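Local coordinates for GTPase-activating protein skywalker (Drosophila melanogaster, PDB 6R82), which acts as a GTPase-activating protein for Rab35 that regulates synaptic vesicle protein recycling, and is represented here by its TLDc domain, at residues T45-R50 against L179-F184; L33-E38 against E150-G155; Q53-L58 against W77-V82; A71-R76 against I136-G141. All blocks are in the same frame, centred on the assembly; numbering follows the deposited sequence.

Overall arrangement
All four contacts lie in the TLDc domain, built on a strongly curved antiparallel sheet whose parts face each other much as the layers of a beta sandwich do. Contacts 1 and 2 are neighbours, centres about 8 Å apart, joined by the pairing of strands 30-36 and 173-185. The centre of contact 3 lies about 10 Å from those of contacts 1 and 4, which are about 14 Å from each other; contact 4 is the nearest to the middle of the domain. Along the chain, the early segments 33-38 and 45-50 meet the late ones 150-155 and 179-184 and so enclose contacts 3 and 4, and strand 173-185 ties early strands to late ones.

Contact 1: residues T45-R50 against L179-F184; sequences TTFYVR and LEVYGF
Phe47 on helix 44-51 packs against Leu179 and Val181 of strand 173-185, a helix-on-sheet contact in the core of the TLDc domain. The touching atom of the phenyl ring is CE2. It lies 3.4 Å from Val181 CG2, a snug approach, and 4.1 Å from Leu179 CD2. The ring side chain comes in at roughly a right angle to both aliphatic side chains, and CE2 rests obliquely against two methyls that sit together on one side of it. With CG opposite the residue's own backbone N (chi1 173°), the phenyl is sent out from the helix to the strand. A long, flat side chain suits this place, where the nearest CA atoms, of Phe47 and Val181, are 9.0 Å apart. Leu179 and Val181, two positions apart on the strand, present their methyls on the same side. Cutting this side chain back to an alanine would probably open a gap over Val181 CG2 and Leu179 CD2 and weaken the hold of the helix on the sheet. Beyond the pair, Trp77 meets the Phe47 ring edge-to-face and Ile136 of strand 135-138 packs on it as well, while Tyr35 of strand 30-36 and Leu59 and Ile61 of strand 57-63 flank Leu179.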
# COMPACT_ATOMS: atom_id res chain seq x y z
N THR A 45 8.01 -10.74 8.07
CA THR A 45 9.46 -10.91 8.09
C THR A 45 10.03 -11.09 6.67
O THR A 45 11.03 -10.45 6.31
CB THR A 45 9.83 -12.09 8.98
OG1 THR A 45 9.38 -11.84 10.32
CG2 THR A 45 11.34 -12.29 8.98
N THR A 46 9.42 -11.96 5.86
CA THR A 46 9.92 -12.09 4.49
C THR A 46 9.53 -10.89 3.63
O THR A 46 10.27 -10.52 2.72
CB THR A 46 9.42 -13.39 3.84
OG1 THR A 46 7.99 -13.41 3.80
CG2 THR A 46 9.92 -14.60 4.63
N PHE A 47 8.38 -10.27 3.92
CA PHE A 47 7.98 -9.04 3.24
C PHE A 47 9.04 -7.95 3.39
O PHE A 47 9.47 -7.34 2.40
CB PHE A 47 6.63 -8.59 3.81
CG PHE A 47 6.15 -7.23 3.33
CD1 PHE A 47 6.51 -6.08 4.00
CD2 PHE A 47 5.28 -7.14 2.24
CE1 PHE A 47 6.05 -4.84 3.58
CE2 PHE A 47 4.81 -5.91 1.82
CZ PHE A 47 5.20 -4.75 2.48
N TYR A 48 9.48 -7.68 4.63
CA TYR A 48 10.46 -6.62 4.87
C TYR A 48 11.77 -6.92 4.15
O TYR A 48 12.36 -6.05 3.51
CB TYR A 48 10.73 -6.44 6.36
CG TYR A 48 9.55 -5.92 7.14
CD1 TYR A 48 8.76 -4.90 6.63
CD2 TYR A 48 9.22 -6.45 8.38
CE1 TYR A 48 7.66 -4.42 7.33
CE2 TYR A 48 8.12 -5.97 9.10
CZ TYR A 48 7.35 -4.97 8.57
OH TYR A 48 6.27 -4.51 9.28
N VAL A 49 12.25 -8.16 4.27
CA VAL A 49 13.54 -8.53 3.68
C VAL A 49 13.55 -8.20 2.18
O VAL A 49 14.57 -7.74 1.64
CB VAL A 49 13.83 -10.01 3.94
CG1 VAL A 49 14.99 -10.48 3.10
CG2 VAL A 49 14.11 -10.26 5.45
N ARG A 50 12.42 -8.39 1.51
CA ARG A 50 12.39 -8.21 0.06
C ARG A 50 12.09 -6.78 -0.37
O ARG A 50 12.59 -6.33 -1.41
CB ARG A 50 11.39 -9.18 -0.57
CG ARG A 50 12.03 -10.56 -0.83
CD ARG A 50 11.23 -11.44 -1.78
NE ARG A 50 11.91 -12.71 -2.03
CZ ARG A 50 12.69 -12.96 -3.09
NH1 ARG A 50 12.89 -12.03 -4.02
NH2 ARG A 50 13.25 -14.14 -3.22
N LEU A 179 -1.18 -11.08 -2.02
CA LEU A 179 -0.65 -9.73 -1.89
C LEU A 179 0.55 -9.59 -2.82
O LEU A 179 1.38 -10.50 -2.90
CB LEU A 179 -0.25 -9.44 -0.44
CG LEU A 179 0.38 -8.06 -0.29
CD1 LEU A 179 -0.37 -7.26 0.73
CD2 LEU A 179 1.83 -8.21 0.11
N GLU A 180 0.62 -8.46 -3.52
CA GLU A 180 1.71 -8.15 -4.43
C GLU A 180 2.26 -6.76 -4.12
O GLU A 180 1.49 -5.84 -3.83
CB GLU A 180 1.23 -8.20 -5.89
CG GLU A 180 1.17 -9.62 -6.46
CD GLU A 180 0.51 -9.70 -7.85
OE1 GLU A 180 0.01 -8.65 -8.34
OE2 GLU A 180 0.49 -10.82 -8.42
N VAL A 181 3.58 -6.62 -4.20
CA VAL A 181 4.26 -5.33 -4.06
C VAL A 181 5.15 -5.11 -5.27
O VAL A 181 5.95 -5.98 -5.62
CB VAL A 181 5.09 -5.25 -2.76
CG1 VAL A 181 5.59 -3.81 -2.56
CG2 VAL A 181 4.27 -5.69 -1.57
N TYR A 182 5.01 -3.95 -5.91
CA TYR A 182 5.82 -3.55 -7.05
C TYR A 182 6.73 -2.40 -6.66
O TYR A 182 6.34 -1.54 -5.87
CB TYR A 182 4.93 -3.11 -8.24
CG TYR A 182 4.12 -4.26 -8.81
CD1 TYR A 182 2.88 -4.59 -8.27
CD2 TYR A 182 4.61 -5.02 -9.86
CE1 TYR A 182 2.14 -5.65 -8.78
CE2 TYR A 182 3.88 -6.09 -10.37
CZ TYR A 182 2.64 -6.40 -9.82
OH TYR A 182 1.91 -7.45 -10.33
N GLY A 183 7.95 -2.41 -7.20
CA GLY A 183 8.82 -1.25 -7.19
C GLY A 183 8.98 -0.66 -8.58
O GLY A 183 8.28 -1.03 -9.53
N PHE A 184 9.93 0.26 -8.70
CA PHE A 184 10.15 0.96 -9.97
C PHE A 184 11.65 1.09 -10.23
O PHE A 184 12.39 1.53 -9.35
CB PHE A 184 9.49 2.34 -9.97
CG PHE A 184 8.01 2.29 -9.72
CD1 PHE A 184 7.51 2.23 -8.42
CD2 PHE A 184 7.11 2.27 -10.78
CE1 PHE A 184 6.16 2.16 -8.18
CE2 PHE A 184 5.74 2.22 -10.54
CZ PHE A 184 5.26 2.16 -9.24

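Contact 2: residues L33-E38 against E150-G155; sequences LLYTTE and ENIRFG
Ile152 reaches out to meet Tyr35 and Thr37, using a different branch for each. Tyr35 and Ile152 approach from opposite directions, and Ile152 CD1 lies at the hydroxyl corner of the ring, 3.9 Å from Tyr35 OH. The same methyl lies 4.2 Å from Tyr35 CE2. Thr37 comes in at a slant and offers its methyl, CG2, to Ile152 CG2 at 4.1 Å. Its first torsion (52°) turns OG1 away to the strand side, where it accepts from the backbone N of Leu179, so the residue is apolar toward the isoleucine and polar toward the sheet. Tyrosine suits its place in the same way, its ring serving as packing surface while OH shares a weak hydrogen bond with Thr46 OG1. Ile152 has left-handed backbone angles, uncommon for a beta-branched residue; its side chain is buried, with Cys42 and Leu44 also touching it. The isoleucine belongs to the turn leading into strand 154-156. Packed against that turn is the finish of strand 30-36 in the TLDc sheet, marked by a classic beta bulge, where Leu34 and Tyr35 both face Val181, and by an ST turn, where Thr36 OG1 accepts from Glu38 N at 3.2 Å.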
# COMPACT_ATOMS: atom_id res chain seq x y z
N LEU A 33 8.09 -6.58 -9.96
CA LEU A 33 7.47 -7.29 -8.85
C LEU A 33 8.51 -7.56 -7.77
O LEU A 33 9.48 -8.29 -8.02
CB LEU A 33 6.88 -8.60 -9.36
CG LEU A 33 6.30 -9.49 -8.26
CD1 LEU A 33 5.00 -8.84 -7.77
CD2 LEU A 33 6.10 -10.93 -8.73
N LEU A 34 8.32 -6.98 -6.58
CA LEU A 34 9.26 -7.19 -5.47
C LEU A 34 8.89 -8.37 -4.58
O LEU A 34 9.78 -9.02 -4.01
CB LEU A 34 9.34 -5.93 -4.58
CG LEU A 34 9.58 -4.60 -5.30
CD1 LEU A 34 9.48 -3.43 -4.32
CD2 LEU A 34 10.95 -4.62 -6.00
N TYR A 35 7.59 -8.64 -4.42
CA TYR A 35 7.12 -9.58 -3.41
C TYR A 35 5.74 -10.05 -3.80
O TYR A 35 4.89 -9.22 -4.15
CB TYR A 35 7.06 -8.95 -2.01
CG TYR A 35 6.59 -9.91 -0.92
CD1 TYR A 35 7.47 -10.81 -0.32
CD2 TYR A 35 5.26 -9.94 -0.50
CE1 TYR A 35 7.05 -11.70 0.66
CE2 TYR A 35 4.84 -10.82 0.48
CZ TYR A 35 5.74 -11.69 1.05
OH TYR A 35 5.33 -12.58 2.02
N THR A 36 5.51 -11.36 -3.73
CA THR A 36 4.17 -11.91 -3.89
C THR A 36 3.98 -13.08 -2.93
O THR A 36 4.85 -13.94 -2.80
CB THR A 36 3.89 -12.37 -5.32
OG1 THR A 36 2.61 -13.03 -5.35
CG2 THR A 36 4.95 -13.33 -5.79
N THR A 37 2.81 -13.10 -2.29
CA THR A 37 2.48 -14.18 -1.37
C THR A 37 2.31 -15.51 -2.09
O THR A 37 2.35 -16.56 -1.44
CB THR A 37 1.20 -13.84 -0.62
OG1 THR A 37 0.19 -13.47 -1.57
CG2 THR A 37 1.44 -12.66 0.31
N GLU A 38 2.16 -15.49 -3.42
CA GLU A 38 2.09 -16.72 -4.19
C GLU A 38 3.43 -17.44 -4.30
O GLU A 38 3.45 -18.64 -4.59
CB GLU A 38 1.54 -16.43 -5.59
CG GLU A 38 0.01 -16.28 -5.66
CD GLU A 38 -0.53 -16.43 -7.09
OE1 GLU A 38 -1.04 -17.53 -7.43
OE2 GLU A 38 -0.44 -15.45 -7.86
N GLU A 150 0.65 -10.11 10.96
CA GLU A 150 2.03 -10.55 10.76
C GLU A 150 2.13 -11.77 9.85
O GLU A 150 3.24 -12.08 9.40
CB GLU A 150 2.70 -10.86 12.10
CG GLU A 150 2.17 -12.13 12.77
CD GLU A 150 2.59 -12.25 14.23
OE1 GLU A 150 3.38 -13.18 14.54
OE2 GLU A 150 2.15 -11.43 15.07
N ASN A 151 1.03 -12.46 9.59
CA ASN A 151 1.03 -13.61 8.71
C ASN A 151 0.55 -13.28 7.31
O ASN A 151 0.54 -14.16 6.45
CB ASN A 151 0.17 -14.74 9.29
CG ASN A 151 0.63 -15.16 10.67
OD1 ASN A 151 -0.10 -15.03 11.65
ND2 ASN A 151 1.86 -15.65 10.75
N ILE A 152 0.16 -12.02 7.07
CA ILE A 152 -0.41 -11.55 5.81
C ILE A 152 -1.56 -12.47 5.41
O ILE A 152 -1.73 -12.81 4.23
CB ILE A 152 0.66 -11.45 4.70
CG1 ILE A 152 1.97 -10.91 5.27
CG2 ILE A 152 0.18 -10.52 3.57
CD1 ILE A 152 2.95 -10.40 4.22
N ARG A 153 -2.34 -12.88 6.41
CA ARG A 153 -3.50 -13.73 6.19
C ARG A 153 -4.81 -12.98 6.40
O ARG A 153 -5.69 -13.03 5.53
CB ARG A 153 -3.43 -14.96 7.09
CG ARG A 153 -4.77 -15.63 7.31
CD ARG A 153 -4.64 -16.97 8.03
NE ARG A 153 -4.05 -18.03 7.20
CZ ARG A 153 -4.49 -18.43 6.00
NH1 ARG A 153 -5.58 -17.89 5.45
NH2 ARG A 153 -3.85 -19.40 5.36
N PHE A 154 -4.96 -12.25 7.51
CA PHE A 154 -6.17 -11.50 7.79
C PHE A 154 -5.87 -10.01 7.90
O PHE A 154 -4.77 -9.61 8.29
CB PHE A 154 -6.86 -11.95 9.10
CG PHE A 154 -7.19 -13.41 9.16
CD1 PHE A 154 -8.03 -13.98 8.22
CD2 PHE A 154 -6.68 -14.21 10.17
CE1 PHE A 154 -8.34 -15.32 8.26
CE2 PHE A 154 -6.99 -15.56 10.23
CZ PHE A 154 -7.83 -16.12 9.27
N GLY A 155 -6.88 -9.20 7.61
CA GLY A 155 -6.72 -7.76 7.65
C GLY A 155 -8.05 -7.07 7.85
O GLY A 155 -9.11 -7.70 7.83

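Contact 3: residues Q53-L58 against W77-V82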
# COMPACT_ATOMS: atom_id res chain seq x y z
N GLN A 53 13.94 -1.67 1.19
CA GLN A 53 14.79 -0.59 0.68
C GLN A 53 14.30 0.03 -0.64
O GLN A 53 14.96 0.92 -1.18
CB GLN A 53 16.23 -1.08 0.54
CG GLN A 53 16.94 -1.40 1.90
CD GLN A 53 17.29 -0.14 2.70
OE1 GLN A 53 16.70 0.92 2.51
NE2 GLN A 53 18.28 -0.25 3.58
N HIS A 54 13.14 -0.39 -1.15
CA HIS A 54 12.58 0.20 -2.37
C HIS A 54 11.69 1.40 -2.06
O HIS A 54 10.94 1.38 -1.09
CB HIS A 54 11.77 -0.82 -3.16
CG HIS A 54 12.60 -1.87 -3.82
ND1 HIS A 54 13.09 -1.73 -5.11
CD2 HIS A 54 13.04 -3.08 -3.39
CE1 HIS A 54 13.81 -2.79 -5.43
NE2 HIS A 54 13.78 -3.63 -4.40
N GLU A 55 11.75 2.43 -2.90
CA GLU A 55 10.75 3.48 -2.83
C GLU A 55 10.63 4.15 -4.18
O GLU A 55 11.62 4.24 -4.92
CB GLU A 55 11.07 4.53 -1.75
CG GLU A 55 12.25 5.40 -2.10
CD GLU A 55 12.37 6.63 -1.20
OE1 GLU A 55 12.15 6.51 0.04
OE2 GLU A 55 12.68 7.72 -1.73
N PRO A 56 9.42 4.58 -4.57
CA PRO A 56 8.14 4.29 -3.91
C PRO A 56 7.71 2.86 -4.20
O PRO A 56 8.43 2.17 -4.92
CB PRO A 56 7.18 5.27 -4.59
CG PRO A 56 7.75 5.35 -6.02
CD PRO A 56 9.25 5.27 -5.86
N THR A 57 6.59 2.39 -3.64
CA THR A 57 6.10 1.06 -3.96
C THR A 57 4.60 1.10 -4.18
O THR A 57 3.92 2.05 -3.80
CB THR A 57 6.43 0.01 -2.87
OG1 THR A 57 5.90 0.44 -1.62
CG2 THR A 57 7.93 -0.21 -2.74
N LEU A 58 4.09 0.06 -4.82
CA LEU A 58 2.68 -0.09 -5.10
C LEU A 58 2.22 -1.40 -4.49
O LEU A 58 2.74 -2.47 -4.85
CB LEU A 58 2.41 -0.06 -6.61
CG LEU A 58 0.95 0.02 -7.06
CD1 LEU A 58 0.26 1.23 -6.43
CD2 LEU A 58 0.88 0.13 -8.57
N TRP A 77 9.81 1.01 3.44
CA TRP A 77 9.34 0.44 4.69
C TRP A 77 10.47 0.35 5.71
O TRP A 77 10.20 0.26 6.91
CB TRP A 77 8.71 -0.93 4.44
CG TRP A 77 7.35 -0.84 3.75
CD1 TRP A 77 7.08 -1.09 2.44
CD2 TRP A 77 6.10 -0.48 4.36
NE1 TRP A 77 5.74 -0.90 2.19
CE2 TRP A 77 5.12 -0.52 3.34
CE3 TRP A 77 5.71 -0.10 5.65
CZ2 TRP A 77 3.76 -0.22 3.58
CZ3 TRP A 77 4.36 0.21 5.89
CH2 TRP A 77 3.41 0.13 4.86
N PHE A 78 11.73 0.40 5.25
CA PHE A 78 12.87 0.49 6.15
C PHE A 78 12.71 1.62 7.17
O PHE A 78 13.22 1.52 8.29
CB PHE A 78 14.15 0.73 5.34
CG PHE A 78 15.42 0.76 6.16
CD1 PHE A 78 16.11 -0.42 6.42
CD2 PHE A 78 15.95 1.97 6.61
CE1 PHE A 78 17.31 -0.41 7.15
CE2 PHE A 78 17.14 2.00 7.34
CZ PHE A 78 17.82 0.81 7.61
N GLU A 79 12.01 2.69 6.80
CA GLU A 79 11.88 3.84 7.69
C GLU A 79 10.90 3.61 8.84
O GLU A 79 10.72 4.51 9.66
CB GLU A 79 11.46 5.08 6.88
CG GLU A 79 12.62 5.59 5.99
CD GLU A 79 12.26 6.84 5.16
OE1 GLU A 79 11.17 7.41 5.36
OE2 GLU A 79 13.08 7.24 4.31
N ARG A 80 10.27 2.43 8.94
CA ARG A 80 9.34 2.17 10.03
C ARG A 80 10.00 2.28 11.40
O ARG A 80 9.29 2.45 12.40
CB ARG A 80 8.72 0.78 9.86
CG ARG A 80 9.74 -0.34 9.95
CD ARG A 80 9.18 -1.68 9.50
NE ARG A 80 10.15 -2.76 9.71
CZ ARG A 80 11.11 -3.10 8.86
NH1 ARG A 80 11.27 -2.44 7.69
NH2 ARG A 80 11.94 -4.09 9.16
N ASN A 81 11.34 2.18 11.47
CA ASN A 81 12.06 2.12 12.74
C ASN A 81 12.78 3.42 13.08
O ASN A 81 13.54 3.45 14.05
CB ASN A 81 13.05 0.96 12.74
CG ASN A 81 12.37 -0.38 12.85
OD1 ASN A 81 11.46 -0.55 13.66
ND2 ASN A 81 12.80 -1.35 12.04
N VAL A 82 12.57 4.48 12.29
CA VAL A 82 13.25 5.74 12.54
C VAL A 82 12.80 6.30 13.90
O VAL A 82 11.62 6.24 14.26
CB VAL A 82 12.94 6.73 11.40
CG1 VAL A 82 13.21 8.17 11.82
CG2 VAL A 82 13.75 6.34 10.13
O HOH W 1 9.76 -0.30 0.81
O HOH W 2 3.93 -0.87 -0.09
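Gln53 lays its carboxamide over one face of the Phe78 ring, the two planes only 15° apart. NE2 sits toward the rim of the ring, 3.6 Å from Phe78 CD1, and the two side chains run alongside each other in the same direction. This is an offset amide-on-ring stack, in which a flat amide suits an aromatic face, made possible by a bend in the glutamine chain (chi2 -72°). The amide is also kept from turning by its oxygen, which accepts a hydrogen bond from Arg76 NH1.

Trp77 NE1 and Thr57 OG1 are 4.0 Å apart, too far for a direct bond, and a water lying in the indole plane bridges them, a role that suits an indole N-H and a hydroxyl. It accepts from Trp77 NE1 at 2.9 Å and lies 2.8 Å from Thr57 OG1. A second water accepts from Trp77 N at 2.9 Å and bridges to His54 O.

The 3-10 segment 77-81, after strand 68-73, is braced from within. Arg80 NH1 donates to Trp77 O from above the carbonyl plane, while Arg80 N reaches the same oxygen from the opposite face. The guanidinium also forms a salt bridge with Glu52 and a cation-pi contact with Tyr48.

Glu55 OE1 and Glu79 OE2, 4.4 Å apart, would probably repel. The backbone N of Arg76 gives Glu55 OE1 a weak hydrogen bond, while its guanidinium forms only a long, weak ion pair with Glu79, which may partly offset the charge. The chemistry implies that stacking and water, not direct hydrogen bonds, join the start of strand 57-63 to the 3-10 segment.

Contact 4: residues A71-R76 against I136-G141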
# COMPACT_ATOMS: atom_id res chain seq x y z
N ALA A 71 -2.48 0.43 -2.15
CA ALA A 71 -1.97 1.77 -1.90
C ALA A 71 -0.65 2.01 -2.63
O ALA A 71 0.18 1.11 -2.75
CB ALA A 71 -1.75 2.02 -0.41
N TYR A 72 -0.47 3.24 -3.10
CA TYR A 72 0.82 3.73 -3.52
C TYR A 72 1.52 4.29 -2.28
O TYR A 72 0.98 5.17 -1.61
CB TYR A 72 0.65 4.80 -4.60
CG TYR A 72 1.92 5.51 -5.02
CD1 TYR A 72 2.79 4.93 -5.93
CD2 TYR A 72 2.24 6.76 -4.52
CE1 TYR A 72 3.96 5.58 -6.33
CE2 TYR A 72 3.41 7.41 -4.91
CZ TYR A 72 4.25 6.81 -5.81
OH TYR A 72 5.40 7.45 -6.19
N CYS A 73 2.70 3.76 -1.96
CA CYS A 73 3.44 4.14 -0.76
C CYS A 73 4.67 4.95 -1.13
O CYS A 73 5.54 4.47 -1.86
CB CYS A 73 3.85 2.90 0.03
SG CYS A 73 2.43 1.83 0.43
N SER A 74 4.78 6.16 -0.58
CA SER A 74 5.84 7.07 -0.98
C SER A 74 7.23 6.66 -0.47
O SER A 74 8.22 7.02 -1.10
CB SER A 74 5.51 8.48 -0.50
OG SER A 74 5.37 8.47 0.92
N SER A 75 7.34 5.94 0.65
CA SER A 75 8.62 5.84 1.35
C SER A 75 9.00 4.39 1.61
O SER A 75 8.15 3.49 1.62
CB SER A 75 8.56 6.60 2.69
OG SER A 75 7.99 7.87 2.49
N ARG A 76 10.29 4.16 1.83
CA ARG A 76 10.73 2.79 2.07
C ARG A 76 10.22 2.28 3.41
O ARG A 76 10.15 3.02 4.40
CB ARG A 76 12.25 2.66 1.98
CG ARG A 76 13.01 3.79 2.49
CD ARG A 76 14.48 3.74 2.10
NE ARG A 76 15.04 4.85 2.82
CZ ARG A 76 15.94 4.76 3.79
NH1 ARG A 76 16.47 3.59 4.13
NH2 ARG A 76 16.34 5.88 4.39
N ILE A 136 1.22 -4.28 9.56
CA ILE A 136 1.52 -3.23 8.60
C ILE A 136 0.21 -2.48 8.36
O ILE A 136 -0.84 -3.11 8.22
CB ILE A 136 2.11 -3.82 7.31
CG1 ILE A 136 2.83 -2.75 6.50
CG2 ILE A 136 1.07 -4.54 6.46
CD1 ILE A 136 4.13 -3.26 5.93
N THR A 137 0.26 -1.15 8.36
CA THR A 137 -0.96 -0.37 8.21
C THR A 137 -0.69 0.85 7.33
O THR A 137 0.44 1.34 7.27
CB THR A 137 -1.54 0.06 9.58
OG1 THR A 137 -2.81 0.72 9.40
CG2 THR A 137 -0.61 1.00 10.29
N ILE A 138 -1.74 1.32 6.66
CA ILE A 138 -1.66 2.48 5.78
C ILE A 138 -2.91 3.32 5.98
O ILE A 138 -4.03 2.81 5.89
CB ILE A 138 -1.54 2.08 4.29
CG1 ILE A 138 -0.32 1.19 4.06
CG2 ILE A 138 -1.53 3.32 3.39
CD1 ILE A 138 -0.35 0.47 2.74
N GLY A 139 -2.73 4.62 6.22
CA GLY A 139 -3.85 5.52 6.41
C GLY A 139 -4.41 5.49 7.82
O GLY A 139 -5.17 4.58 8.18
N GLY A 140 -4.03 6.47 8.63
CA GLY A 140 -4.40 6.50 10.03
C GLY A 140 -5.17 7.76 10.40
O GLY A 140 -5.43 8.63 9.57
N GLY A 141 -5.51 7.83 11.69
CA GLY A 141 -6.28 8.94 12.22
C GLY A 141 -7.73 8.55 12.40
O GLY A 141 -8.52 8.62 11.46
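Ile138 gives up the most surface here and meets Ala71 and Cys73 with the end of its longer branch. CD1 is 3.8 Å from Ala71 CB and 3.9 Å from Cys73 SG, so one methyl spans two residues of the facing strand. The shorter branch contributes too, with CG2 4.0 Å from Ala71 CB. Turning CG1 away from the carbonyl carbon (chi1 -58°) and extending the chain beyond it carries CD1 across to the other strand, while CG2 stays over the alanine.

Ala71 and Cys73 are two apart on strand 68-73, and their side chains leave the same face. Their small size lets the broad isoleucine come close: alanine offers a single methyl, and the cysteine sulfur behaves here as an apolar atom that also packs on Met129. The nearest CA atoms, those of Ala71 and Ile138, remain 7.7 Å apart and no hydrogen bond crosses between the segments. This is consistent with packing between facing parts of the curved sheet, as between the layers of a beta sandwich. Strand 68-73 is bonded on one side to strand 57-63 and on the other to strand 99-104; strand 135-138 lies between 129-131 and 146-149.

Tyr72, between the two small residues, points away and meets Phe99 ring to ring. After Ile138 the chain runs on through three glycines, of which Gly139 and Gly141 have backbone angles that leave no room for a side chain beside the carbonyl of the residue before.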